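Local atomic coordinates of glucose-6-phosphate 1-dehydrogenase (Mycobacterium avium, PDB entry 4LGV), a protein that probably catalyses the NADP-dependent oxidation of glucose 6-phosphate to 6-phosphogluconolactone, the entry step of the oxidative pentose phosphate pathway. Residues L260-M265 with D274-K279; D79-A84 with A95-L100; E224-M229 with A469-R474. One frame throughout, in Å; residues are numbered along the deposited sequence.

Contact 1 (L260-M265 with D274-K279)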
loop_
_atom_site.group_PDB
_atom_site.type_symbol
_atom_site.label_atom_id
_atom_site.label_comp_id
_atom_site.label_asym_id
_atom_site.label_seq_id
_atom_site.Cartn_x
_atom_site.Cartn_y
_atom_site.Cartn_z
ATOM N N LEU A 260 12.562 -20.018 -8.130
ATOM C CA LEU A 260 11.941 -18.748 -8.435
ATOM C C LEU A 260 10.452 -18.794 -8.136
ATOM O O LEU A 260 9.901 -17.893 -7.510
ATOM C CB LEU A 260 12.210 -18.389 -9.892
ATOM C CG LEU A 260 11.470 -17.164 -10.373
ATOM C CD1 LEU A 260 11.880 -15.960 -9.522
ATOM C CD2 LEU A 260 11.787 -16.884 -11.815
ATOM N N ALA A 261 9.792 -19.856 -8.569
ATOM C CA ALA A 261 8.354 -19.961 -8.364
ATOM C C ALA A 261 7.972 -19.966 -6.906
ATOM O O ALA A 261 6.986 -19.346 -6.505
ATOM C CB ALA A 261 7.795 -21.190 -9.053
ATOM N N LEU A 262 8.772 -20.644 -6.090
ATOM C CA LEU A 262 8.514 -20.660 -4.656
ATOM C C LEU A 262 8.623 -19.248 -4.090
ATOM O O LEU A 262 7.887 -18.881 -3.192
ATOM C CB LEU A 262 9.508 -21.551 -3.942
ATOM C CG LEU A 262 9.274 -23.025 -4.091
ATOM C CD1 LEU A 262 10.373 -23.832 -3.403
ATOM C CD2 LEU A 262 7.942 -23.462 -3.519
ATOM N N VAL A 263 9.594 -18.488 -4.592
ATOM C CA VAL A 263 9.862 -17.147 -4.111
ATOM C C VAL A 263 8.764 -16.207 -4.574
ATOM O O VAL A 263 8.416 -15.286 -3.862
ATOM C CB VAL A 263 11.239 -16.646 -4.639
ATOM C CG1 VAL A 263 11.403 -15.161 -4.419
ATOM C CG2 VAL A 263 12.356 -17.363 -3.901
ATOM N N ALA A 264 8.230 -16.456 -5.763
ATOM C CA ALA A 264 7.333 -15.502 -6.435
ATOM C C ALA A 264 5.839 -15.810 -6.382
ATOM O O ALA A 264 5.009 -14.922 -6.603
ATOM C CB ALA A 264 7.744 -15.378 -7.843
ATOM N N MET A 265 5.476 -17.044 -6.069
ATOM C CA MET A 265 4.065 -17.465 -6.140
ATOM C C MET A 265 3.181 -16.776 -5.129
ATOM O O MET A 265 3.640 -16.353 -4.046
ATOM C CB MET A 265 3.928 -18.963 -5.925
ATOM C CG MET A 265 4.382 -19.443 -4.570
ATOM S SD MET A 265 4.383 -21.225 -4.379
ATOM C CE MET A 265 4.782 -21.296 -2.635
ATOM N N ASP A 274 -0.855 -30.499 -4.552
ATOM C CA ASP A 274 -1.452 -29.959 -5.772
ATOM C C ASP A 274 -1.834 -28.479 -5.619
ATOM O O ASP A 274 -1.780 -27.723 -6.580
ATOM C CB ASP A 274 -2.654 -30.784 -6.198
ATOM C CG ASP A 274 -2.251 -32.053 -6.982
ATOM O OD1 ASP A 274 -1.254 -32.063 -7.760
ATOM O OD2 ASP A 274 -2.947 -33.048 -6.808
ATOM N N ASP A 275 -2.180 -28.069 -4.403
ATOM C CA ASP A 275 -2.402 -26.670 -4.137
ATOM C C ASP A 275 -1.094 -25.892 -4.337
ATOM O O ASP A 275 -1.101 -24.808 -4.874
ATOM C CB ASP A 275 -2.897 -26.499 -2.721
ATOM C CG ASP A 275 -4.236 -27.179 -2.499
ATOM O OD1 ASP A 275 -5.078 -27.185 -3.421
ATOM O OD2 ASP A 275 -4.459 -27.634 -1.359
ATOM N N LEU A 276 0.009 -26.450 -3.907
ATOM C CA LEU A 276 1.273 -25.810 -4.060
ATOM C C LEU A 276 1.663 -25.729 -5.553
ATOM O O LEU A 276 2.066 -24.699 -6.061
ATOM C CB LEU A 276 2.350 -26.587 -3.280
ATOM C CG LEU A 276 3.802 -26.279 -3.622
ATOM C CD1 LEU A 276 4.113 -24.825 -3.323
ATOM C CD2 LEU A 276 4.766 -27.211 -2.863
ATOM N N ASN A 277 1.513 -26.839 -6.241
ATOM C CA ASN A 277 1.804 -26.909 -7.650
ATOM C C ASN A 277 0.864 -26.066 -8.542
ATOM O O ASN A 277 1.325 -25.554 -9.526
ATOM C CB ASN A 277 1.828 -28.378 -8.083
ATOM C CG ASN A 277 3.089 -29.065 -7.640
ATOM O OD1 ASN A 277 4.143 -28.449 -7.561
ATOM N ND2 ASN A 277 2.993 -30.332 -7.351
ATOM N N ASP A 278 -0.403 -25.869 -8.145
ATOM C CA ASP A 278 -1.236 -24.880 -8.788
ATOM C C ASP A 278 -0.554 -23.491 -8.713
ATOM O O ASP A 278 -0.545 -22.778 -9.695
ATOM C CB ASP A 278 -2.625 -24.753 -8.144
ATOM C CG ASP A 278 -3.529 -25.929 -8.447
ATOM O OD1 ASP A 278 -3.182 -26.785 -9.285
ATOM O OD2 ASP A 278 -4.570 -26.068 -7.768
ATOM N N LYS A 279 0.037 -23.125 -7.574
ATOM C CA LYS A 279 0.556 -21.780 -7.460
ATOM C C LYS A 279 1.840 -21.599 -8.283
ATOM O O LYS A 279 2.056 -20.548 -8.869
ATOM C CB LYS A 279 0.821 -21.431 -6.010
ATOM C CG LYS A 279 -0.435 -21.381 -5.156
ATOM C CD LYS A 279 -1.261 -20.151 -5.460
ATOM C CE LYS A 279 -2.579 -20.450 -6.103
ATOM N NZ LYS A 279 -3.240 -19.126 -6.391
#

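Contact 2 (D79-A84 with A95-L100)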
loop_
_atom_site.group_PDB
_atom_site.type_symbol
_atom_site.label_atom_id
_atom_site.label_comp_id
_atom_site.label_asym_id
_atom_site.label_seq_id
_atom_site.Cartn_x
_atom_site.Cartn_y
_atom_site.Cartn_z
ATOM N N ASP A 79 27.557 -57.963 -2.041
ATOM C CA ASP A 79 28.943 -57.529 -2.078
ATOM C C ASP A 79 29.024 -56.154 -2.771
ATOM O O ASP A 79 29.740 -55.280 -2.324
ATOM C CB ASP A 79 29.843 -58.520 -2.813
ATOM C CG ASP A 79 30.040 -59.830 -2.050
ATOM O OD1 ASP A 79 29.959 -59.828 -0.809
ATOM O OD2 ASP A 79 30.263 -60.872 -2.737
ATOM N N ARG A 80 28.315 -56.002 -3.875
ATOM C CA ARG A 80 28.295 -54.730 -4.580
ATOM C C ARG A 80 27.766 -53.601 -3.693
ATOM O O ARG A 80 28.326 -52.493 -3.690
ATOM C CB ARG A 80 27.423 -54.812 -5.821
ATOM C CG ARG A 80 28.165 -55.351 -7.022
ATOM C CD ARG A 80 27.171 -55.383 -8.151
ATOM N NE ARG A 80 27.693 -55.861 -9.410
ATOM C CZ ARG A 80 28.036 -55.095 -10.450
ATOM N NH1 ARG A 80 27.947 -53.768 -10.418
ATOM N NH2 ARG A 80 28.478 -55.676 -11.539
ATOM N N ALA A 81 26.694 -53.899 -2.976
ATOM C CA ALA A 81 26.100 -52.915 -2.082
ATOM C C ALA A 81 27.019 -52.507 -0.940
ATOM O O ALA A 81 27.164 -51.330 -0.614
ATOM C CB ALA A 81 24.816 -53.473 -1.528
ATOM N N ARG A 82 27.708 -53.497 -0.396
ATOM C CA ARG A 82 28.642 -53.299 0.682
ATOM C C ARG A 82 29.799 -52.393 0.245
ATOM O O ARG A 82 30.087 -51.362 0.880
ATOM C CB ARG A 82 29.146 -54.650 1.154
ATOM C CG ARG A 82 29.974 -54.591 2.410
ATOM C CD ARG A 82 30.606 -55.959 2.773
ATOM N NE ARG A 82 29.596 -57.008 2.947
ATOM C CZ ARG A 82 29.104 -57.406 4.123
ATOM N NH1 ARG A 82 29.523 -56.875 5.290
ATOM N NH2 ARG A 82 28.203 -58.382 4.155
ATOM N N GLU A 83 30.433 -52.746 -0.856
ATOM C CA GLU A 83 31.510 -51.924 -1.374
ATOM C C GLU A 83 31.057 -50.506 -1.714
ATOM O O GLU A 83 31.773 -49.554 -1.440
ATOM C CB GLU A 83 32.135 -52.543 -2.616
ATOM C CG GLU A 83 32.866 -53.842 -2.307
ATOM C CD GLU A 83 34.076 -53.578 -1.410
ATOM O OE1 GLU A 83 34.888 -52.718 -1.790
ATOM O OE2 GLU A 83 34.155 -54.151 -0.289
ATOM N N ALA A 84 29.885 -50.384 -2.304
ATOM C CA ALA A 84 29.424 -49.093 -2.724
ATOM C C ALA A 84 29.255 -48.190 -1.512
ATOM O O ALA A 84 29.611 -47.018 -1.542
ATOM C CB ALA A 84 28.117 -49.223 -3.476
ATOM N N ALA A 95 25.832 -54.687 11.520
ATOM C CA ALA A 95 24.473 -55.030 11.948
ATOM C C ALA A 95 23.423 -54.285 11.141
ATOM O O ALA A 95 22.389 -54.862 10.790
ATOM C CB ALA A 95 24.260 -54.748 13.448
ATOM N N VAL A 96 23.676 -53.007 10.855
ATOM C CA VAL A 96 22.781 -52.193 10.044
ATOM C C VAL A 96 22.731 -52.763 8.665
ATOM O O VAL A 96 21.649 -52.866 8.069
ATOM C CB VAL A 96 23.227 -50.716 10.005
ATOM C CG1 VAL A 96 22.384 -49.896 9.042
ATOM C CG2 VAL A 96 23.156 -50.079 11.412
ATOM N N PHE A 97 23.896 -53.103 8.115
ATOM C CA PHE A 97 23.959 -53.627 6.758
ATOM C C PHE A 97 23.204 -54.950 6.674
ATOM O O PHE A 97 22.460 -55.180 5.724
ATOM C CB PHE A 97 25.393 -53.812 6.260
ATOM C CG PHE A 97 25.472 -54.373 4.884
ATOM C CD1 PHE A 97 25.384 -53.534 3.820
ATOM C CD2 PHE A 97 25.520 -55.761 4.657
ATOM C CE1 PHE A 97 25.385 -54.011 2.526
ATOM C CE2 PHE A 97 25.507 -56.267 3.346
ATOM C CZ PHE A 97 25.454 -55.366 2.281
ATOM N N ASP A 98 23.344 -55.784 7.699
ATOM C CA ASP A 98 22.645 -57.077 7.709
ATOM C C ASP A 98 21.125 -56.909 7.704
ATOM O O ASP A 98 20.433 -57.695 7.067
ATOM C CB ASP A 98 23.092 -58.019 8.859
ATOM C CG ASP A 98 24.435 -58.707 8.598
ATOM O OD1 ASP A 98 24.964 -58.621 7.470
ATOM O OD2 ASP A 98 24.977 -59.349 9.554
ATOM N N ARG A 99 20.614 -55.887 8.387
ATOM C CA ARG A 99 19.151 -55.602 8.330
ATOM C C ARG A 99 18.747 -55.224 6.922
ATOM O O ARG A 99 17.745 -55.674 6.438
ATOM C CB ARG A 99 18.736 -54.484 9.258
ATOM C CG ARG A 99 18.614 -54.903 10.726
ATOM C CD ARG A 99 17.649 -53.983 11.464
ATOM N NE ARG A 99 17.973 -52.563 11.286
ATOM C CZ ARG A 99 18.828 -51.868 12.029
ATOM N NH1 ARG A 99 19.511 -52.441 13.001
ATOM N NH2 ARG A 99 18.984 -50.558 11.800
ATOM N N LEU A 100 19.570 -54.437 6.257
ATOM C CA LEU A 100 19.255 -54.033 4.898
ATOM C C LEU A 100 19.272 -55.269 3.988
ATOM O O LEU A 100 18.373 -55.450 3.189
ATOM C CB LEU A 100 20.250 -52.980 4.403
ATOM C CG LEU A 100 20.163 -52.558 2.927
ATOM C CD1 LEU A 100 18.766 -52.063 2.590
ATOM C CD2 LEU A 100 21.200 -51.470 2.651
HETATM O O HOH W 1 27.466 -58.470 6.605
#

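Contact 3 (E224-M229 with A469-R474)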
loop_
_atom_site.group_PDB
_atom_site.type_symbol
_atom_site.label_atom_id
_atom_site.label_comp_id
_atom_site.label_asym_id
_atom_site.label_seq_id
_atom_site.Cartn_x
_atom_site.Cartn_y
_atom_site.Cartn_z
ATOM N N GLU A 224 14.377 -5.504 -8.190
ATOM C CA GLU A 224 15.142 -6.424 -8.983
ATOM C C GLU A 224 15.446 -7.688 -8.189
ATOM O O GLU A 224 15.652 -7.613 -6.977
ATOM C CB GLU A 224 16.458 -5.733 -9.364
ATOM C CG GLU A 224 17.356 -6.476 -10.304
ATOM C CD GLU A 224 18.352 -5.524 -10.979
ATOM O OE1 GLU A 224 19.507 -5.948 -11.319
ATOM O OE2 GLU A 224 17.999 -4.354 -11.146
ATOM N N ILE A 225 15.588 -8.806 -8.891
ATOM C CA ILE A 225 15.948 -10.073 -8.279
ATOM C C ILE A 225 17.145 -10.704 -8.979
ATOM O O ILE A 225 17.183 -10.728 -10.202
ATOM C CB ILE A 225 14.756 -11.047 -8.346
ATOM C CG1 ILE A 225 13.565 -10.461 -7.577
ATOM C CG2 ILE A 225 15.136 -12.366 -7.721
ATOM C CD1 ILE A 225 12.298 -11.241 -7.605
ATOM N N HIS A 226 18.115 -11.210 -8.205
ATOM C CA HIS A 226 19.262 -11.959 -8.755
ATOM C C HIS A 226 19.296 -13.346 -8.135
ATOM O O HIS A 226 19.255 -13.489 -6.908
ATOM C CB HIS A 226 20.593 -11.335 -8.432
ATOM C CG HIS A 226 20.855 -10.047 -9.121
ATOM N ND1 HIS A 226 22.027 -9.346 -8.941
ATOM C CD2 HIS A 226 20.082 -9.291 -9.930
ATOM C CE1 HIS A 226 21.993 -8.238 -9.665
ATOM N NE2 HIS A 226 20.812 -8.170 -10.256
ATOM N N ILE A 227 19.330 -14.352 -8.983
ATOM C CA ILE A 227 19.448 -15.728 -8.541
ATOM C C ILE A 227 20.812 -16.272 -8.952
ATOM O O ILE A 227 21.182 -16.218 -10.127
ATOM C CB ILE A 227 18.345 -16.578 -9.161
ATOM C CG1 ILE A 227 17.009 -16.132 -8.562
ATOM C CG2 ILE A 227 18.619 -18.037 -8.890
ATOM C CD1 ILE A 227 15.787 -16.842 -9.130
ATOM N N THR A 228 21.578 -16.717 -7.982
ATOM C CA THR A 228 22.923 -17.228 -8.227
ATOM C C THR A 228 22.992 -18.657 -7.771
ATOM O O THR A 228 22.681 -18.964 -6.619
ATOM C CB THR A 228 23.972 -16.425 -7.451
ATOM O OG1 THR A 228 24.013 -15.075 -7.927
ATOM C CG2 THR A 228 25.353 -17.049 -7.619
ATOM N N MET A 229 23.389 -19.547 -8.673
ATOM C CA MET A 229 23.726 -20.901 -8.304
ATOM C C MET A 229 25.166 -21.206 -8.709
ATOM O O MET A 229 25.466 -21.389 -9.883
ATOM C CB MET A 229 22.833 -21.916 -8.973
ATOM C CG MET A 229 23.418 -23.297 -8.683
ATOM S SD MET A 229 22.353 -24.576 -9.243
ATOM C CE MET A 229 23.263 -25.956 -8.581
ATOM N N ALA A 469 27.877 -7.555 -18.390
ATOM C CA ALA A 469 27.202 -6.631 -19.319
ATOM C C ALA A 469 25.677 -6.825 -19.253
ATOM O O ALA A 469 24.915 -5.890 -19.457
ATOM C CB ALA A 469 27.715 -6.804 -20.735
ATOM N N LEU A 470 25.243 -8.042 -18.983
ATOM C CA LEU A 470 23.817 -8.327 -18.821
ATOM C C LEU A 470 23.071 -7.369 -17.870
ATOM O O LEU A 470 21.953 -6.972 -18.141
ATOM C CB LEU A 470 23.667 -9.741 -18.248
ATOM C CG LEU A 470 22.584 -10.627 -18.806
ATOM C CD1 LEU A 470 22.644 -10.588 -20.314
ATOM C CD2 LEU A 470 22.721 -12.039 -18.296
ATOM N N VAL A 471 23.721 -7.034 -16.763
ATOM C CA VAL A 471 23.138 -6.198 -15.726
ATOM C C VAL A 471 23.613 -4.725 -15.798
ATOM O O VAL A 471 23.474 -3.977 -14.832
ATOM C CB VAL A 471 23.438 -6.793 -14.323
ATOM C CG1 VAL A 471 22.911 -8.213 -14.225
ATOM C CG2 VAL A 471 24.932 -6.770 -14.008
ATOM N N HIS A 472 24.132 -4.311 -16.958
ATOM C CA HIS A 472 24.799 -3.006 -17.088
ATOM C C HIS A 472 24.012 -1.764 -16.662
ATOM O O HIS A 472 24.539 -0.947 -15.904
ATOM C CB HIS A 472 25.571 -2.867 -18.468
ATOM C CG HIS A 472 24.989 -1.868 -19.418
ATOM N ND1 HIS A 472 25.452 -0.571 -19.562
ATOM C CD2 HIS A 472 23.977 -2.002 -20.303
ATOM C CE1 HIS A 472 24.741 0.045 -20.493
ATOM N NE2 HIS A 472 23.840 -0.803 -20.957
ATOM N N GLY A 473 22.761 -1.620 -17.071
ATOM C CA GLY A 473 21.911 -0.525 -16.553
ATOM C C GLY A 473 21.151 -0.848 -15.257
ATOM O O GLY A 473 20.273 -0.087 -14.832
ATOM N N ARG A 474 21.521 -1.928 -14.580
ATOM C CA ARG A 474 20.780 -2.416 -13.381
ATOM C C ARG A 474 21.712 -2.557 -12.187
ATOM O O ARG A 474 22.683 -1.825 -12.092
ATOM C CB ARG A 474 20.135 -3.759 -13.741
ATOM C CG ARG A 474 19.080 -3.599 -14.820
ATOM C CD ARG A 474 17.981 -2.758 -14.096
ATOM N NE ARG A 474 16.754 -2.428 -14.813
ATOM C CZ ARG A 474 15.625 -1.966 -14.258
ATOM N NH1 ARG A 474 15.466 -1.812 -12.927
ATOM N NH2 ARG A 474 14.599 -1.713 -15.057
#

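Contact 1 (L260-M265 with D274-K279)
Met265 lies against Leu276 and Lys279, and its side chain makes most of this apolar contact. No hydrogen bond crosses between 260-265 and 274-279, and both sides together bury 178 Å². The closest backbone approach is at Met265 and Lys279, whose CA atoms are 5.7 Å apart. Followed outward, Met265 CB comes first, 3.8 Å from the carbonyl O of Lys279 and 4.0 Å from Lys279 CB. Its CG then stands between the backbone N and the carbonyl carbon (chi1 63°), and beyond CG the chain is extended, which places SD and CE beside Leu276. SD rests 3.9 Å from Lys279 CB and 3.8 Å from Leu276 CD1. The terminal CE ends 3.7 Å from that same Leu276 methyl. Met265 crosses Leu276 at about a right angle, and both its sulfur and its methyl meet the single branch CD1. Leu262 adds a looser touch, its CD2 lying 4.1 Å from Leu276 CD1. Lys279 takes part through its CB and its carbonyl O, while the rest of the chain bends away at chi2 and chi3, and NZ forms salt bridges with Glu282 of its own chain and Glu282 of the second subunit. The contact joins the end of helix 246-264 to helix 273-284, the next helix along the chain, with helix 200-209 covering it through Val200, Gln204 and Phe208, and strand 347-354 packing against Val263.

Contact 2 (D79-A84 with A95-L100)
Phe97 reaches from helix 94-103 to Ala81 and Arg82 of helix 74-87, and three kinds of interaction join the two helices. The first is apolar: Ala81 CB lies 4.1 Å from Phe97 CE1, and Arg82 CB is 3.9 Å from Phe97 CZ. Phe97 has its CG anti to the backbone N (chi1 179°), which carries the ring across to the other helix; the nearest CA atoms, those of Arg82 and Phe97, remain 7.7 Å apart. The second is between the guanidinium and the aromatic ring. Arg82 bends at chi3 (-58°), so that Phe97 CE2 lies over one face of the guanidinium, offset from its middle, with Arg82 NH2 3.5 Å from CE2. The planes are 46° apart and the approach to the ring is oblique, so the groups do not stack in parallel. The third kind is polar and runs through water 1. Arg82 NH2 donates to this water across 2.6 Å, and the water in turn donates to Asp98 OD1 at 2.7 Å, bridging opposite charges that do not meet directly. The water sits in the guanidinium plane, at its edge. Asp94, just before the second segment, holds Arg82 NH1 in a salt bridge. Phe48 of helix 41-56 packs on Ala81 and Tyr52 on Val96. Both helices lie in the crossover from strand 64-68 to the neighbouring parallel strand 104-108 of the Rossmann-type nucleotide-binding domain.

Contact 3 (E224-M229 with A469-R474)
At one end of strand 222-230, in the large mixed sheet of the C-terminal domain, Glu224 and His226 meet the turn that follows helix 466-470. A type I beta turn from Val471 to Arg474, closed by a 2.8 Å bond from Arg474 N to Val471 O, brings both of its end residues to the strand. The Glu224 carboxylate lies against the aliphatic root of Arg474: OE1 is 3.3 Å from Arg474 CB, and OE2 is 3.4 Å from Arg474 CD. No salt bridge forms, for Glu224 OE2 and Arg474 NH1 stay 4.0 Å apart; the opposite charges may still attract weakly. The carboxylate and guanidinium planes are turned 74° from each other. Two donors grip Glu224 OE1 instead. His226 NE2 gives it a hydrogen bond of 2.8 Å at 157°, on the anti side of the carboxylate and 19° out of its plane, while His475 N supplies the other. The bond helps fix the rotation of the imidazole, which also meets Trp477 and, edge-to-face, Phe353. Val471 CG1 approaches the same ring, 4.5 Å from His226 NE2. The arrangement is a His-carboxylate pair on a beta strand, covered by a C-terminal turn, within the beta-plus-alpha domain of glucose-6-phosphate dehydrogenases.

Along the chain, contact 2 comes first, joining two helices of the nucleotide-binding region. The strand of contact 3 follows, then both helices of contact 1, and finally the C-terminal turn of contact 3, so that contact 3 spans contact 1 in sequence. Contacts 1 and 3 share the C-terminal domain: their centres are 23 Å apart, and they touch where Leu260 CB packs 4.0 Å from Ile227 CD1, setting helix 246-264 against the mixed sheet. Contact 2 stands apart, its centre 39 Å from that of contact 1 and 48 Å from that of contact 3, across the chain's centre from both. The contacts therefore sample both domains, and contact 1 also borders the second subunit.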